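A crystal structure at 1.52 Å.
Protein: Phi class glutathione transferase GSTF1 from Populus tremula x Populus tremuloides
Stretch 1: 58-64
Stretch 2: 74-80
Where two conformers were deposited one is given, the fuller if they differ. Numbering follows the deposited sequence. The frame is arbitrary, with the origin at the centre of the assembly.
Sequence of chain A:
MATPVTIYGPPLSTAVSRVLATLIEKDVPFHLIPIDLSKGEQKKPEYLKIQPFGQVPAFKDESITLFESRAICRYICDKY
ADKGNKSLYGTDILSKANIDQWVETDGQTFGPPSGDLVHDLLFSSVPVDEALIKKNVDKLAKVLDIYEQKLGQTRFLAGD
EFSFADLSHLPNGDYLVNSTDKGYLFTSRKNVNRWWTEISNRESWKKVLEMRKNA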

# COMPACT_ATOMS: atom_id res chain seq x y z
N ALA A 58 7.68 13.40 -5.50
CA ALA A 58 7.09 14.27 -4.50
C ALA A 58 6.11 15.20 -5.20
O ALA A 58 6.21 15.44 -6.41
N PHE A 59 5.17 15.73 -4.43
CA PHE A 59 4.09 16.56 -4.91
C PHE A 59 4.02 17.83 -4.07
O PHE A 59 4.13 17.75 -2.84
N LYS A 60 3.82 18.98 -4.72
CA LYS A 60 3.51 20.24 -4.04
C LYS A 60 2.36 20.97 -4.72
O LYS A 60 2.31 21.05 -5.94
N ASP A 61 1.43 21.51 -3.93
CA ASP A 61 0.56 22.57 -4.41
C ASP A 61 0.53 23.68 -3.35
O ASP A 61 1.34 23.65 -2.42
N GLU A 62 -0.36 24.66 -3.49
CA GLU A 62 -0.38 25.81 -2.59
C GLU A 62 -0.63 25.35 -1.14
O GLU A 62 -0.23 26.03 -0.19
N SER A 63 -1.24 24.18 -0.98
CA SER A 63 -1.78 23.76 0.31
C SER A 63 -0.95 22.72 1.05
O SER A 63 -0.97 22.67 2.28
N ILE A 64 -0.23 21.87 0.32
CA ILE A 64 0.39 20.70 0.92
C ILE A 64 1.55 20.16 0.06
O ILE A 64 1.55 20.28 -1.17
N ARG A 74 -4.45 9.71 -4.40
CA ARG A 74 -5.71 9.82 -3.69
C ARG A 74 -6.03 11.28 -3.39
O ARG A 74 -7.18 11.70 -3.47
N TYR A 75 -5.02 12.07 -3.05
CA TYR A 75 -5.24 13.49 -2.79
C TYR A 75 -5.74 14.18 -4.05
O TYR A 75 -6.70 14.95 -4.01
N ILE A 76 -5.10 13.90 -5.17
CA ILE A 76 -5.49 14.49 -6.44
C ILE A 76 -6.95 14.15 -6.75
O ILE A 76 -7.74 15.02 -7.12
N CYS A 77 -7.31 12.89 -6.57
CA CYS A 77 -8.67 12.46 -6.85
C CYS A 77 -9.68 13.12 -5.90
O CYS A 77 -10.81 13.44 -6.29
N ASP A 78 -9.27 13.35 -4.66
CA ASP A 78 -10.12 14.00 -3.67
C ASP A 78 -10.29 15.49 -3.98
O ASP A 78 -11.41 16.00 -4.09
N LYS A 79 -9.17 16.18 -4.12
CA LYS A 79 -9.18 17.62 -4.39
C LYS A 79 -9.91 17.98 -5.67
O LYS A 79 -10.59 19.00 -5.74
N TYR A 80 -9.72 17.15 -6.69
CA TYR A 80 -10.24 17.42 -8.01
C TYR A 80 -11.34 16.43 -8.38
O TYR A 80 -11.45 16.01 -9.53

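The most unusual feature of this contact is one carboxylate, that of Asp-61, which divides its two oxygens between the stretches. OD2 reaches across to the helix and accepts two hydrogen bonds there, one from Tyr-75, with OH 2.7 Å from OD2 of Asp-61, and one from Lys-79, with NZ 2.9 Å from the same OD2. The second is also a salt bridge. OD1 stays at home: the backbone N of Ser-63 lies 2.8 Å from OD1 of Asp-61, and the backbone N of Ile-64 lies 2.9 Å from it. Asp-61 thus ties down its own turn and anchors that turn to the helix. A short acidic side chain suits the post, because it can fold back over the local backbone with one oxygen while the other faces the helix; its chi1 of 66° (p) and chi2 of 14° set the carboxylate in this position. A backbone bond from N of Asp-61 to O of Ile-64, 3.0 Å long, closes the same turn.

The helical partners are one turn apart, joined by the backbone bond from N of Lys-79 to O of Tyr-75 (2.8 Å), so both can point toward stretch 1. Both have chi1 in the t well. Lys-79 is extended throughout, with all four chi angles t, and this carries its ammonium group from an exposed helical position to the carboxylate. The same NZ donates to OH of the neighbouring Tyr-80 at 3.0 Å, so the lysine is held by a second polar partner on its own stretch. Tyr-80, just past the helix, has chi1 m and makes no contact with stretch 1.

Tyr-75 has the largest area covered by the opposite stretch, and its chemistry explains why it fits. The ring offers apolar surface to the buried part of the contact, whereas the hydroxyl at its tip can satisfy an acid farther out. Asp-61 OD2 sits at the ring edge, near its plane, as expected for a bond to a phenolic oxygen. Over one face lies Ile-64, whose methyl CG2 supplies C-H groups to the ring: it is 3.7 Å from CZ of Tyr-75 and makes a CH-pi contact, 4.1 Å from the ring centroid. Both chi angles of Ile-64 are t.

Phe-59, in the strand, extends the apolar part of the contact, its flat, wholly apolar ring meeting both Tyr-75 and Ile-76 in a buried site. Its CA-to-CB bond points toward the helix, and with chi1 at 168° (t) CE1 comes within 3.6 Å of CE2 of Tyr-75. The two rings meet obliquely, their planes at 75° and their centroids 5.5 Å apart. Beside this pair, CE2 of Phe-59 approaches CG1 of Ile-76 at 4.2 Å. Ile-76 leaves the helix sideways, but with chi1 m and chi2 t its end comes nearer to the strand, presenting apolar carbons beside the Phe-59 ring. Lys-60, next in the strand, points away, consistent with the alternation of an extended chain.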

# COMPACT_ATOMS: atom_id res chain seq x y z
CB ALA A 58 8.15 15.05 -3.74
CB PHE A 59 2.77 15.78 -4.82
CG PHE A 59 1.56 16.62 -5.03
CD1 PHE A 59 1.06 17.41 -4.01
CD2 PHE A 59 0.89 16.60 -6.24
CE1 PHE A 59 -0.05 18.20 -4.21
CE2 PHE A 59 -0.23 17.36 -6.43
CZ PHE A 59 -0.71 18.16 -5.42
CB LYS A 60 4.71 21.20 -4.00
CG LYS A 60 5.97 20.71 -3.30
CD LYS A 60 6.99 21.85 -3.26
CE LYS A 60 8.31 21.42 -2.65
NZ LYS A 60 9.26 22.56 -2.60
CB ASP A 61 -0.85 22.03 -4.77
CG ASP A 61 -1.64 21.51 -3.58
OD1 ASP A 61 -1.27 21.76 -2.40
OD2 ASP A 61 -2.68 20.86 -3.82
CB GLU A 62 -1.45 26.84 -3.03
CG GLU A 62 -1.37 27.26 -4.52
CD GLU A 62 -1.90 28.68 -4.82
OE1 GLU A 62 -1.22 29.42 -5.58
OE2 GLU A 62 -2.99 29.06 -4.32
CB SER A 63 -3.20 23.20 0.12
OG SER A 63 -4.07 24.21 -0.34
CB ILE A 64 -0.67 19.59 1.15
CG1 ILE A 64 -0.18 18.50 2.10
CG2 ILE A 64 -1.11 18.96 -0.16
CD1 ILE A 64 -1.32 17.66 2.72
CB ARG A 74 -5.70 8.99 -2.39
CG ARG A 74 -6.09 7.56 -2.64
CD ARG A 74 -6.35 6.76 -1.38
NE ARG A 74 -5.12 6.49 -0.69
CZ ARG A 74 -4.38 5.39 -0.83
NH1 ARG A 74 -4.72 4.39 -1.60
NH2 ARG A 74 -3.27 5.29 -0.15
CB TYR A 75 -3.96 14.15 -2.30
CG TYR A 75 -4.05 15.65 -2.22
CD1 TYR A 75 -4.82 16.26 -1.24
CD2 TYR A 75 -3.36 16.45 -3.12
CE1 TYR A 75 -4.91 17.61 -1.16
CE2 TYR A 75 -3.44 17.82 -3.05
CZ TYR A 75 -4.23 18.39 -2.06
OH TYR A 75 -4.32 19.76 -1.95
CB ILE A 76 -4.56 13.98 -7.58
CG1 ILE A 76 -3.16 14.58 -7.43
CG2 ILE A 76 -5.13 14.34 -8.96
CD1 ILE A 76 -2.11 13.91 -8.28
CB CYS A 77 -8.74 10.93 -6.79
SG CYS A 77 -7.93 10.11 -8.21
CB ASP A 78 -9.51 13.81 -2.28
CG ASP A 78 -10.53 13.91 -1.16
OD1 ASP A 78 -11.63 14.45 -1.38
OD2 ASP A 78 -10.20 13.46 -0.04
CB LYS A 79 -7.75 18.14 -4.47
CG LYS A 79 -7.66 19.64 -4.73
CD LYS A 79 -6.23 20.13 -4.78
CE LYS A 79 -6.17 21.61 -5.11
NZ LYS A 79 -4.78 22.06 -5.42
CB TYR A 80 -9.12 17.36 -9.04
CG TYR A 80 -8.01 18.36 -8.81
CD1 TYR A 80 -8.14 19.68 -9.20
CD2 TYR A 80 -6.81 17.96 -8.23
CE1 TYR A 80 -7.12 20.59 -9.00
CE2 TYR A 80 -5.78 18.87 -8.03
CZ TYR A 80 -5.94 20.18 -8.41
OH TYR A 80 -4.92 21.10 -8.22